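Local coordinates for protein antigen, P35 (PDB 6HPN) that is of unknown function but, as a probable outer surface lipoprotein of the PFam54 family, is thought to take part in the pathogenesis of Lyme disease, at residues Ser40-Pro45 with Leu85-Gly90; Ala63-His68 with Asn72-Glu77; Glu77-Tyr82 with Ala126-Ser131. All blocks are in the same frame, centred on the assembly; numbering follows the deposited sequence.

The chain is the C-terminal, mainly helical part of a longer surface protein, and the contacts lie along helix 75-84 and just past its end. Contact 2 packs the loop that leads into this helix against its start, contact 3 ties its middle to helix 106-135, and contact 1 brings the turn after its end against the loop following helix 16-40. Contact 3 is buried, its centre about 6 Å from the centre of the chain; the centres of contacts 1 and 2 lie about 13 Å and 16 Å from its own. E44 joins contacts 1 and 3, making a salt bridge with R78 and a probable hydrogen bond with Y82. E77 belongs to both contacts 2 and 3.

Contact 1: Ser40-Pro45 with Leu85-Gly90; sequences SNKGEP and LNFNEG
K42 NZ forms a salt bridge with D39, at the end of helix 16-40, while its lysine chain runs over the ring of F87. The partner ring stands in the turn joining helix 75-84 to helix 89-102, where a Schellman motif ends the first helix with N86, at positive phi, as its C-prime residue. The lysine chain and the phenylalanine lie alongside each other with opposite headings. K42 has CG anti to its carbonyl carbon (chi1 -79°) and is extended from there on, which carries CD over one ring face, 4.0 Å from the centroid of F87 and 15° off the ring normal. This is a CH-pi contact, offset toward the rim on the CD1 and CE1 side. The end of the chain goes on to the root of the ring, with NZ of K42 3.8 Å from CB of F87. F49, from the loop before helix 52-56, touches F87 as well, and with it E89. Right after the ring the chain enters helix 89-102: N88 is the N-cap residue, its OD1 accepting a hydrogen bond from V91 N. At the ring's far end the contact is with backbone: the carbonyl oxygen G43 O lies at the edge, near the ring plane, 4.0 Å from F87 CZ.

Contact 2: Ala63-His68 with Asn72-Glu77; sequences ANSMVH and NEYLNE
Y74 meets the loop 63-68 along one side of its ring. The carbonyl oxygen of H68 lies at the ring edge, near its plane, 3.5 Å from Y74 CD2. Further along, V67 approaches obliquely, its CG2 4.0 Å from CE2 of Y74. At the phenol end, Y74 OH sits beside the S65 side chain, with S65 OG near the ring plane. The same V67 methyl is also 3.7 Å from OE1 of E73, so one methyl touches both the tyrosine and the carboxylate. E73 comes close because its CG stands anti to the backbone N (chi1 177°) and the chain continues extended; on the way, its CG lies over the centre of the Y74 ring, 3.9 Å above the plane. The loop side is shaped by an ST turn, the other by the entry to helix 75-84. In the turn, S65 OG accepts from V67 N at 2.9 Å. Y74 is the N-cap residue; the 3-10 segment 72-73 comes before it, L75 N bonds to N72 O at 3.2 Å, and E73 N is hydrogen-bonded to D71 OD2. In the next shell, F61 meets the Y74 ring with the planes at about 50°, and the imidazole of H68 stacks on F60. The E77 carboxylate carbon, from the first turn of helix 75-84, lies in the plane of the Y74 ring at its edge.

Contact 3: Glu77-Tyr82 with Ala126-Ser131; sequences ERRILY and AMEEIS
The guanidinium of R79 has I80 CG1 on one face, 3.3 Å above its plane and offset toward the rim, and the carboxylate of E128 at its edge. The two charged groups are nearly coplanar, their planes 8° apart. R79 grips E128 end-on with both terminal nitrogens: NH1 of R79 is 3.0 Å from OE2 of E128, and NH2 of R79 is 3.0 Å from OE1 of E128. Each oxygen uses its syn lone pair, and both N-H...O bonds are within 4° of straight, so the pair forms a bidentate salt bridge that fixes the rotation of both groups. The two side chains meet head-on from their own helices by different routes. R79 starts with CG anti to the backbone N (chi1 -167°) and then bends twice, at chi2 and chi3, whereas E128 reaches across extended beyond CG. I80 crosses the glutamate obliquely, with its CG1 3.9 Å from E128 OE1. This bridge spans helix 75-84 and helix 106-135 inside the helical bundle, where helix 16-40 adds I32 and S36 against the glutamate, and S36 also touches the arginine. Second-shell bonds steady both partners: R79 NH1 is hydrogen-bonded to T83 OG1 one turn on, and E128 OE2 to Q124 NE2 one turn back. The paired arginine would be expected to favour the ionised carboxylate despite its burial. Beyond E128, S131 folds back on its own helix, its OG 2.8 Å from M127 O; that carbonyl also accepts from S131 N at 3.1 Å, the two donors arriving from opposite faces of its plane. R78 and Y82, which do not touch segment 126-131, both bind E44.

Contact 1: Ser40-Pro45 with Leu85-Gly90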
ATOM      1  N   SER A  40      -2.911  13.492   2.557  1.00 25.50           N
ATOM      2  CA  SER A  40      -1.860  14.363   1.983  1.00 27.61           C
ATOM      3  C   SER A  40      -1.740  15.680   2.765  1.00 27.46           C
ATOM      4  O   SER A  40      -0.629  16.060   3.102  1.00 25.10           O
ATOM      5  CB  SER A  40      -2.086  14.622   0.533  1.00 28.27           C
ATOM      6  OG  SER A  40      -1.554  15.886   0.197  1.00 27.55           O
ATOM      7  N   ASN A  41      -2.811  16.395   3.063  1.00 30.16           N
ATOM      8  CA  ASN A  41      -2.570  17.712   3.708  1.00 35.20           C
ATOM      9  C   ASN A  41      -2.692  17.540   5.228  1.00 34.31           C
ATOM     10  O   ASN A  41      -3.151  18.446   5.878  1.00 37.62           O
ATOM     11  CB  ASN A  41      -3.345  18.844   3.023  1.00 36.37           C
ATOM     12  CG  ASN A  41      -4.810  18.539   2.925  1.00 36.17           C
ATOM     13  OD1 ASN A  41      -5.382  18.055   3.897  1.00 38.96           O
ATOM     14  ND2 ASN A  41      -5.374  18.744   1.747  1.00 32.81           N
ATOM     15  N   LYS A  42      -2.202  16.422   5.758  1.00 31.76           N
ATOM     16  CA  LYS A  42      -1.868  16.250   7.187  1.00 28.43           C
ATOM     17  C   LYS A  42      -0.368  16.475   7.393  1.00 29.36           C
ATOM     18  O   LYS A  42       0.065  16.388   8.567  1.00 26.25           O
ATOM     19  CB  LYS A  42      -2.132  14.817   7.655  1.00 28.58           C
ATOM     20  CG  LYS A  42      -3.573  14.465   7.960  1.00 26.91           C
ATOM     21  CD  LYS A  42      -3.768  13.025   8.388  1.00 25.63           C
ATOM     22  CE  LYS A  42      -5.246  12.689   8.413  1.00 25.26           C
ATOM     23  NZ  LYS A  42      -5.499  11.230   8.397  1.00 26.13           N
ATOM     24  N   GLY A  43       0.404  16.644   6.305  1.00 28.18           N
ATOM     25  CA  GLY A  43       1.877  16.783   6.341  1.00 27.80           C
ATOM     26  C   GLY A  43       2.535  15.603   7.043  1.00 29.59           C
ATOM     27  O   GLY A  43       1.854  14.581   7.229  1.00 30.42           O
ATOM     28  N   GLU A  44       3.820  15.692   7.402  1.00 29.91           N
ATOM     29  CA  GLU A  44       4.497  14.604   8.160  1.00 29.44           C
ATOM     30  C   GLU A  44       5.511  15.221   9.104  1.00 29.01           C
ATOM     31  O   GLU A  44       5.999  16.313   8.838  1.00 28.71           O
ATOM     32  CB  GLU A  44       5.136  13.543   7.239  1.00 29.58           C
ATOM     33  CG  GLU A  44       6.187  14.025   6.243  1.00 27.84           C
ATOM     34  CD  GLU A  44       6.956  12.940   5.486  1.00 26.96           C
ATOM     35  OE1 GLU A  44       6.887  11.758   5.847  1.00 24.87           O
ATOM     36  OE2 GLU A  44       7.646  13.281   4.532  1.00 27.73           O
ATOM     37  N   PRO A  45       5.854  14.534  10.217  1.00 29.41           N
ATOM     38  CA  PRO A  45       6.995  14.931  11.039  1.00 29.34           C
ATOM     39  C   PRO A  45       8.266  15.069  10.193  1.00 30.00           C
ATOM     40  O   PRO A  45       8.382  14.378   9.211  1.00 31.13           O
ATOM     41  CB  PRO A  45       7.174  13.757  12.010  1.00 29.23           C
ATOM     42  CG  PRO A  45       5.791  13.156  12.106  1.00 30.37           C
ATOM     43  CD  PRO A  45       5.186  13.330  10.726  1.00 29.75           C
ATOM     44  N   LEU A  85      -1.234   2.098   5.840  1.00 17.03           N
ATOM     45  CA  LEU A  85      -1.463   1.710   7.269  1.00 18.13           C
ATOM     46  C   LEU A  85      -2.570   2.562   7.891  1.00 19.21           C
ATOM     47  O   LEU A  85      -2.573   2.655   9.112  1.00 20.49           O
ATOM     48  CB  LEU A  85      -0.176   1.887   8.063  1.00 17.55           C
ATOM     49  CG  LEU A  85       0.994   1.088   7.517  1.00 17.72           C
ATOM     50  CD1 LEU A  85       2.311   1.649   8.003  1.00 17.04           C
ATOM     51  CD2 LEU A  85       0.837  -0.374   7.895  1.00 18.95           C
ATOM     52  N   ASN A  86      -3.456   3.138   7.070  1.00 20.57           N
ATOM     53  CA  ASN A  86      -4.687   3.870   7.477  1.00 22.41           C
ATOM     54  C   ASN A  86      -4.311   5.192   8.157  1.00 22.41           C
ATOM     55  O   ASN A  86      -5.137   5.742   8.884  1.00 22.42           O
ATOM     56  CB  ASN A  86      -5.600   2.993   8.342  1.00 22.46           C
ATOM     57  CG  ASN A  86      -6.394   1.975   7.541  1.00 22.85           C
ATOM     58  OD1 ASN A  86      -6.478   2.056   6.312  1.00 22.21           O
ATOM     59  ND2 ASN A  86      -6.982   1.012   8.230  1.00 20.12           N
ATOM     60  N   PHE A  87      -3.104   5.698   7.923  1.00 22.65           N
ATOM     61  CA  PHE A  87      -2.596   6.923   8.589  1.00 23.77           C
ATOM     62  C   PHE A  87      -2.854   6.871  10.108  1.00 23.92           C
ATOM     63  O   PHE A  87      -3.244   7.897  10.718  1.00 24.15           O
ATOM     64  CB  PHE A  87      -3.221   8.170   7.949  1.00 23.89           C
ATOM     65  CG  PHE A  87      -2.185   9.237   7.778  1.00 23.94           C
ATOM     66  CD1 PHE A  87      -1.610   9.833   8.884  1.00 24.02           C
ATOM     67  CD2 PHE A  87      -1.674   9.528   6.523  1.00 26.46           C
ATOM     68  CE1 PHE A  87      -0.583  10.751   8.735  1.00 24.85           C
ATOM     69  CE2 PHE A  87      -0.661  10.463   6.369  1.00 26.72           C
ATOM     70  CZ  PHE A  87      -0.107  11.065   7.481  1.00 26.28           C
ATOM     71  N   ASN A  88      -2.654   5.708  10.721  1.00 23.22           N
ATOM     72  CA  ASN A  88      -2.687   5.545  12.187  1.00 22.22           C
ATOM     73  C   ASN A  88      -1.280   5.827  12.708  1.00 22.98           C
ATOM     74  O   ASN A  88      -0.429   4.947  12.554  1.00 22.22           O
ATOM     75  CB  ASN A  88      -3.153   4.147  12.553  1.00 22.85           C
ATOM     76  CG  ASN A  88      -3.232   3.930  14.049  1.00 24.40           C
ATOM     77  OD1 ASN A  88      -2.389   4.390  14.827  1.00 28.48           O
ATOM     78  ND2 ASN A  88      -4.240   3.191  14.456  1.00 22.30           N
ATOM     79  N   GLU A  89      -1.042   7.023  13.259  1.00 25.35           N
ATOM     80  CA  GLU A  89       0.293   7.478  13.729  1.00 26.42           C
ATOM     81  C   GLU A  89       0.894   6.440  14.681  1.00 26.42           C
ATOM     82  O   GLU A  89       2.102   6.100  14.513  1.00 26.86           O
ATOM     83  CB  GLU A  89       0.223   8.789  14.506  1.00 31.73           C
ATOM     84  CG  GLU A  89       0.184  10.040  13.639  1.00 37.13           C
ATOM     85  CD  GLU A  89      -1.191  10.337  13.075  1.00 42.85           C
ATOM     86  OE1 GLU A  89      -2.101   9.456  13.207  1.00 49.53           O
ATOM     87  OE2 GLU A  89      -1.363  11.441  12.529  1.00 44.50           O
ATOM     88  N   GLY A  90       0.098   5.982  15.659  1.00 24.18           N
ATOM     89  CA  GLY A  90       0.540   5.012  16.675  1.00 22.78           C
ATOM     90  C   GLY A  90       1.284   3.879  16.004  1.00 22.24           C
ATOM     91  O   GLY A  90       2.481   3.675  16.307  1.00 22.42           O
TER

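Contact 2: Ala63-His68 with Asn72-Glu77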
ATOM      1  N   ALA A  63      16.588   3.475  -8.911  1.00 29.31           N
ATOM      2  CA  ALA A  63      18.043   3.329  -9.118  1.00 30.21           C
ATOM      3  C   ALA A  63      18.593   4.614  -9.752  1.00 31.52           C
ATOM      4  O   ALA A  63      19.747   4.934  -9.443  1.00 36.32           O
ATOM      5  CB  ALA A  63      18.332   2.100  -9.957  1.00 28.96           C
ATOM      6  N   ASN A  64      17.788   5.340 -10.545  1.00 29.05           N
ATOM      7  CA  ASN A  64      18.243   6.445 -11.435  1.00 27.35           C
ATOM      8  C   ASN A  64      18.291   7.785 -10.703  1.00 28.66           C
ATOM      9  O   ASN A  64      18.852   8.742 -11.265  1.00 26.88           O
ATOM     10  CB  ASN A  64      17.342   6.606 -12.651  1.00 25.88           C
ATOM     11  CG  ASN A  64      17.419   5.397 -13.552  1.00 24.66           C
ATOM     12  OD1 ASN A  64      16.475   4.606 -13.595  1.00 24.36           O
ATOM     13  ND2 ASN A  64      18.543   5.239 -14.233  1.00 20.63           N
ATOM     14  N   SER A  65      17.673   7.858  -9.528  1.00 31.73           N
ATOM     15  CA  SER A  65      17.719   9.027  -8.613  1.00 30.55           C
ATOM     16  C   SER A  65      19.047   9.010  -7.848  1.00 32.64           C
ATOM     17  O   SER A  65      19.508   7.932  -7.433  1.00 34.81           O
ATOM     18  CB  SER A  65      16.547   9.024  -7.684  1.00 27.75           C
ATOM     19  OG  SER A  65      16.872   9.674  -6.480  1.00 28.23           O
ATOM     20  N   MET A  66      19.656  10.171  -7.686  1.00 33.57           N
ATOM     21  CA  MET A  66      20.898  10.286  -6.899  1.00 36.68           C
ATOM     22  C   MET A  66      20.540  10.521  -5.429  1.00 36.18           C
ATOM     23  O   MET A  66      21.464  10.650  -4.646  1.00 35.43           O
ATOM     24  CB  MET A  66      21.775  11.422  -7.435  1.00 40.23           C
ATOM     25  CG  MET A  66      22.866  10.911  -8.357  1.00 43.57           C
ATOM     26  SD  MET A  66      23.105  11.928  -9.819  1.00 46.09           S
ATOM     27  CE  MET A  66      23.757  10.669 -10.929  1.00 39.23           C
ATOM     28  N   VAL A  67      19.256  10.541  -5.050  1.00 35.09           N
ATOM     29  CA  VAL A  67      18.870  10.780  -3.630  1.00 32.07           C
ATOM     30  C   VAL A  67      18.147   9.569  -3.047  1.00 29.61           C
ATOM     31  O   VAL A  67      17.652   8.711  -3.778  1.00 28.85           O
ATOM     32  CB  VAL A  67      18.034  12.057  -3.471  1.00 33.75           C
ATOM     33  CG1 VAL A  67      18.865  13.283  -3.826  1.00 32.53           C
ATOM     34  CG2 VAL A  67      16.768  12.000  -4.307  1.00 36.00           C
ATOM     35  N   HIS A  68      18.103   9.545  -1.726  1.00 28.40           N
ATOM     36  CA  HIS A  68      17.467   8.483  -0.918  1.00 25.13           C
ATOM     37  C   HIS A  68      15.977   8.801  -0.759  1.00 23.37           C
ATOM     38  O   HIS A  68      15.554   9.940  -1.091  1.00 19.12           O
ATOM     39  CB  HIS A  68      18.211   8.344   0.420  1.00 24.44           C
ATOM     40  CG  HIS A  68      19.613   7.870   0.260  1.00 25.20           C
ATOM     41  ND1 HIS A  68      19.920   6.540   0.001  1.00 25.60           N
ATOM     42  CD2 HIS A  68      20.785   8.537   0.327  1.00 25.89           C
ATOM     43  CE1 HIS A  68      21.224   6.410  -0.096  1.00 26.47           C
ATOM     44  NE2 HIS A  68      21.772   7.625   0.099  1.00 26.69           N
ATOM     45  N   ASN A  72      12.499  15.190  -0.164  1.00 28.10           N
ATOM     46  CA  ASN A  72      11.178  15.853  -0.350  1.00 30.94           C
ATOM     47  C   ASN A  72      10.563  15.526  -1.716  1.00 28.98           C
ATOM     48  O   ASN A  72       9.325  15.617  -1.830  1.00 27.02           O
ATOM     49  CB  ASN A  72      11.277  17.375  -0.284  1.00 36.40           C
ATOM     50  CG  ASN A  72      11.518  17.882   1.115  1.00 44.35           C
ATOM     51  OD1 ASN A  72      10.903  17.399   2.076  1.00 47.23           O
ATOM     52  ND2 ASN A  72      12.386  18.878   1.221  1.00 45.85           N
ATOM     53  N   GLU A  73      11.390  15.200  -2.717  1.00 26.13           N
ATOM     54  CA  GLU A  73      10.952  14.524  -3.971  1.00 26.04           C
ATOM     55  C   GLU A  73       9.898  13.441  -3.671  1.00 25.46           C
ATOM     56  O   GLU A  73       9.035  13.244  -4.550  1.00 25.76           O
ATOM     57  CB  GLU A  73      12.138  13.882  -4.712  1.00 26.61           C
ATOM     58  CG  GLU A  73      11.726  13.112  -5.957  1.00 26.70           C
ATOM     59  CD  GLU A  73      12.802  12.694  -6.939  1.00 27.08           C
ATOM     60  OE1 GLU A  73      13.986  12.875  -6.660  1.00 29.89           O
ATOM     61  OE2 GLU A  73      12.441  12.143  -7.976  1.00 30.85           O
ATOM     62  N   TYR A  74       9.971  12.744  -2.521  1.00 24.08           N
ATOM     63  CA  TYR A  74       9.240  11.475  -2.255  1.00 23.28           C
ATOM     64  C   TYR A  74       8.146  11.699  -1.201  1.00 22.56           C
ATOM     65  O   TYR A  74       7.528  10.750  -0.706  1.00 23.79           O
ATOM     66  CB  TYR A  74      10.232  10.348  -1.936  1.00 23.22           C
ATOM     67  CG  TYR A  74      11.177   9.982  -3.062  1.00 23.68           C
ATOM     68  CD1 TYR A  74      10.707   9.508  -4.287  1.00 23.75           C
ATOM     69  CD2 TYR A  74      12.549  10.099  -2.911  1.00 24.31           C
ATOM     70  CE1 TYR A  74      11.568   9.173  -5.325  1.00 24.27           C
ATOM     71  CE2 TYR A  74      13.427   9.791  -3.945  1.00 27.49           C
ATOM     72  CZ  TYR A  74      12.937   9.327  -5.161  1.00 27.68           C
ATOM     73  OH  TYR A  74      13.815   9.005  -6.155  1.00 28.16           O
ATOM     74  N   LEU A  75       7.820  12.947  -0.912  1.00 23.99           N
ATOM     75  CA  LEU A  75       6.691  13.284  -0.004  1.00 26.15           C
ATOM     76  C   LEU A  75       5.467  12.380  -0.262  1.00 26.29           C
ATOM     77  O   LEU A  75       5.003  11.726   0.667  1.00 25.26           O
ATOM     78  CB  LEU A  75       6.347  14.759  -0.210  1.00 27.76           C
ATOM     79  CG  LEU A  75       5.349  15.338   0.794  1.00 30.63           C
ATOM     80  CD1 LEU A  75       6.066  15.806   2.062  1.00 30.93           C
ATOM     81  CD2 LEU A  75       4.537  16.462   0.158  1.00 30.15           C
ATOM     82  N   ASN A  76       4.983  12.336  -1.501  1.00 30.87           N
ATOM     83  CA  ASN A  76       3.732  11.651  -1.916  1.00 31.58           C
ATOM     84  C   ASN A  76       3.848  10.132  -1.831  1.00 28.03           C
ATOM     85  O   ASN A  76       2.844   9.497  -1.474  1.00 25.88           O
ATOM     86  CB  ASN A  76       3.321  12.009  -3.339  1.00 35.55           C
ATOM     87  CG  ASN A  76       2.062  12.828  -3.288  1.00 40.98           C
ATOM     88  OD1 ASN A  76       1.049  12.391  -2.694  1.00 42.55           O
ATOM     89  ND2 ASN A  76       2.181  14.039  -3.809  1.00 38.24           N
ATOM     90  N   GLU A  77       4.998   9.586  -2.218  1.00 24.24           N
ATOM     91  CA  GLU A  77       5.278   8.138  -2.108  1.00 23.73           C
ATOM     92  C   GLU A  77       5.201   7.753  -0.621  1.00 22.91           C
ATOM     93  O   GLU A  77       4.543   6.745  -0.283  1.00 23.95           O
ATOM     94  CB  GLU A  77       6.630   7.790  -2.744  1.00 23.38           C
ATOM     95  CG  GLU A  77       6.653   7.894  -4.268  1.00 21.96           C
ATOM     96  CD  GLU A  77       6.882   9.284  -4.853  1.00 22.45           C
ATOM     97  OE1 GLU A  77       6.874  10.266  -4.113  1.00 25.02           O
ATOM     98  OE2 GLU A  77       7.043   9.393  -6.059  1.00 22.39           O
TER

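Contact 3: Glu77-Tyr82 with Ala126-Ser131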
ATOM      1  N   GLU A  77       4.998   9.586  -2.218  1.00 24.24           N
ATOM      2  CA  GLU A  77       5.278   8.138  -2.108  1.00 23.73           C
ATOM      3  C   GLU A  77       5.201   7.753  -0.621  1.00 22.91           C
ATOM      4  O   GLU A  77       4.543   6.745  -0.283  1.00 23.95           O
ATOM      5  CB  GLU A  77       6.630   7.790  -2.744  1.00 23.38           C
ATOM      6  CG  GLU A  77       6.653   7.894  -4.268  1.00 21.96           C
ATOM      7  CD  GLU A  77       6.882   9.284  -4.853  1.00 22.45           C
ATOM      8  OE1 GLU A  77       6.874  10.266  -4.113  1.00 25.02           O
ATOM      9  OE2 GLU A  77       7.043   9.393  -6.059  1.00 22.39           O
ATOM     10  N   ARG A  78       5.802   8.547   0.255  1.00 21.26           N
ATOM     11  CA  ARG A  78       5.783   8.263   1.720  1.00 21.37           C
ATOM     12  C   ARG A  78       4.343   8.404   2.227  1.00 18.85           C
ATOM     13  O   ARG A  78       3.920   7.623   3.090  1.00 18.25           O
ATOM     14  CB  ARG A  78       6.764   9.182   2.466  1.00 21.08           C
ATOM     15  CG  ARG A  78       8.239   8.835   2.262  1.00 21.02           C
ATOM     16  CD  ARG A  78       9.158   9.560   3.241  1.00 20.82           C
ATOM     17  NE  ARG A  78       8.900  10.998   3.235  1.00 21.79           N
ATOM     18  CZ  ARG A  78       9.536  11.909   2.481  1.00 20.30           C
ATOM     19  NH1 ARG A  78      10.532  11.566   1.676  1.00 19.60           N
ATOM     20  NH2 ARG A  78       9.171  13.176   2.559  1.00 19.27           N
ATOM     21  N   ARG A  79       3.614   9.375   1.701  1.00 16.87           N
ATOM     22  CA  ARG A  79       2.197   9.572   2.068  1.00 17.03           C
ATOM     23  C   ARG A  79       1.432   8.270   1.722  1.00 16.56           C
ATOM     24  O   ARG A  79       0.690   7.751   2.582  1.00 15.47           O
ATOM     25  CB  ARG A  79       1.679  10.845   1.382  1.00 16.32           C
ATOM     26  CG  ARG A  79       0.341  11.351   1.909  1.00 16.17           C
ATOM     27  CD  ARG A  79      -0.822  10.511   1.411  1.00 16.73           C
ATOM     28  NE  ARG A  79      -0.903  10.469  -0.039  1.00 16.40           N
ATOM     29  CZ  ARG A  79      -1.569   9.555  -0.722  1.00 17.59           C
ATOM     30  NH1 ARG A  79      -2.206   8.577  -0.079  1.00 18.78           N
ATOM     31  NH2 ARG A  79      -1.585   9.605  -2.049  1.00 16.71           N
ATOM     32  N   ILE A  80       1.640   7.732   0.521  1.00 16.24           N
ATOM     33  CA  ILE A  80       0.965   6.490   0.064  1.00 15.97           C
ATOM     34  C   ILE A  80       1.271   5.397   1.090  1.00 15.63           C
ATOM     35  O   ILE A  80       0.304   4.755   1.544  1.00 16.40           O
ATOM     36  CB  ILE A  80       1.328   6.148  -1.393  1.00 15.67           C
ATOM     37  CG1 ILE A  80       0.687   7.167  -2.346  1.00 16.13           C
ATOM     38  CG2 ILE A  80       0.920   4.723  -1.736  1.00 15.65           C
ATOM     39  CD1 ILE A  80       1.310   7.242  -3.733  1.00 16.12           C
ATOM     40  N   LEU A  81       2.515   5.251   1.536  1.00 15.12           N
ATOM     41  CA  LEU A  81       2.876   4.174   2.506  1.00 16.07           C
ATOM     42  C   LEU A  81       2.094   4.357   3.826  1.00 16.62           C
ATOM     43  O   LEU A  81       1.544   3.341   4.372  1.00 15.36           O
ATOM     44  CB  LEU A  81       4.388   4.171   2.735  1.00 16.74           C
ATOM     45  CG  LEU A  81       4.893   3.299   3.889  1.00 17.62           C
ATOM     46  CD1 LEU A  81       4.649   1.816   3.612  1.00 18.17           C
ATOM     47  CD2 LEU A  81       6.382   3.536   4.120  1.00 17.83           C
ATOM     48  N   TYR A  82       1.973   5.605   4.300  1.00 17.08           N
ATOM     49  CA  TYR A  82       1.214   5.960   5.535  1.00 17.41           C
ATOM     50  C   TYR A  82      -0.281   5.646   5.385  1.00 16.92           C
ATOM     51  O   TYR A  82      -0.900   5.146   6.345  1.00 16.36           O
ATOM     52  CB  TYR A  82       1.393   7.440   5.883  1.00 18.21           C
ATOM     53  CG  TYR A  82       2.820   7.908   6.052  1.00 18.26           C
ATOM     54  CD1 TYR A  82       3.829   7.060   6.480  1.00 17.42           C
ATOM     55  CD2 TYR A  82       3.152   9.219   5.772  1.00 17.90           C
ATOM     56  CE1 TYR A  82       5.127   7.507   6.613  1.00 17.49           C
ATOM     57  CE2 TYR A  82       4.444   9.678   5.896  1.00 17.38           C
ATOM     58  CZ  TYR A  82       5.440   8.824   6.320  1.00 17.99           C
ATOM     59  OH  TYR A  82       6.718   9.319   6.448  1.00 19.28           O
ATOM     60  N   ALA A 126      -1.912   0.790  -5.969  1.00 12.00           N
ATOM     61  CA  ALA A 126      -2.809   0.078  -6.893  1.00 12.63           C
ATOM     62  C   ALA A 126      -4.254   0.545  -6.686  1.00 13.97           C
ATOM     63  O   ALA A 126      -4.929   0.832  -7.707  1.00 16.17           O
ATOM     64  CB  ALA A 126      -2.665  -1.404  -6.731  1.00 12.35           C
ATOM     65  N   MET A 127      -4.721   0.616  -5.444  1.00 14.68           N
ATOM     66  CA  MET A 127      -6.061   1.168  -5.103  1.00 15.79           C
ATOM     67  C   MET A 127      -6.220   2.565  -5.719  1.00 15.84           C
ATOM     68  O   MET A 127      -7.298   2.877  -6.246  1.00 15.43           O
ATOM     69  CB  MET A 127      -6.251   1.308  -3.592  1.00 15.58           C
ATOM     70  CG  MET A 127      -6.318   0.006  -2.863  1.00 15.77           C
ATOM     71  SD  MET A 127      -6.454   0.282  -1.083  1.00 18.04           S
ATOM     72  CE  MET A 127      -6.752  -1.407  -0.594  1.00 19.76           C
ATOM     73  N   GLU A 128      -5.206   3.404  -5.612  1.00 16.45           N
ATOM     74  CA  GLU A 128      -5.370   4.832  -5.982  1.00 18.01           C
ATOM     75  C   GLU A 128      -5.337   4.946  -7.512  1.00 17.72           C
ATOM     76  O   GLU A 128      -6.135   5.695  -8.056  1.00 17.81           O
ATOM     77  CB  GLU A 128      -4.334   5.669  -5.232  1.00 18.64           C
ATOM     78  CG  GLU A 128      -4.600   5.702  -3.740  1.00 19.66           C
ATOM     79  CD  GLU A 128      -3.692   6.613  -2.935  1.00 21.98           C
ATOM     80  OE1 GLU A 128      -3.013   7.451  -3.566  1.00 23.30           O
ATOM     81  OE2 GLU A 128      -3.680   6.495  -1.675  1.00 26.32           O
ATOM     82  N   GLU A 129      -4.464   4.196  -8.188  1.00 16.80           N
ATOM     83  CA  GLU A 129      -4.309   4.256  -9.662  1.00 16.01           C
ATOM     84  C   GLU A 129      -5.593   3.746 -10.323  1.00 15.42           C
ATOM     85  O   GLU A 129      -6.086   4.361 -11.280  1.00 14.86           O
ATOM     86  CB  GLU A 129      -3.113   3.416 -10.099  1.00 16.19           C
ATOM     87  CG  GLU A 129      -1.803   4.040  -9.710  1.00 16.41           C
ATOM     88  CD  GLU A 129      -0.570   3.327 -10.229  1.00 16.42           C
ATOM     89  OE1 GLU A 129      -0.650   2.092 -10.385  1.00 16.65           O
ATOM     90  OE2 GLU A 129       0.471   4.024 -10.459  1.00 16.47           O
ATOM     91  N   ILE A 130      -6.119   2.646  -9.815  1.00 14.47           N
ATOM     92  CA  ILE A 130      -7.376   2.079 -10.350  1.00 14.70           C
ATOM     93  C   ILE A 130      -8.509   3.085 -10.106  1.00 14.54           C
ATOM     94  O   ILE A 130      -9.343   3.269 -11.021  1.00 13.92           O
ATOM     95  CB  ILE A 130      -7.626   0.685  -9.743  1.00 14.46           C
ATOM     96  CG1 ILE A 130      -6.582  -0.302 -10.276  1.00 14.14           C
ATOM     97  CG2 ILE A 130      -9.053   0.233 -10.022  1.00 14.63           C
ATOM     98  CD1 ILE A 130      -6.840  -1.738  -9.942  1.00 13.60           C
ATOM     99  N   SER A 131      -8.550   3.721  -8.938  1.00 14.38           N
ATOM    100  CA  SER A 131      -9.607   4.711  -8.632  1.00 15.14           C
ATOM    101  C   SER A 131      -9.497   5.843  -9.653  1.00 15.78           C
ATOM    102  O   SER A 131     -10.530   6.174 -10.257  1.00 18.26           O
ATOM    103  CB  SER A 131      -9.562   5.180  -7.199  1.00 15.33           C
ATOM    104  OG  SER A 131      -9.786   4.088  -6.296  1.00 14.88           O
TER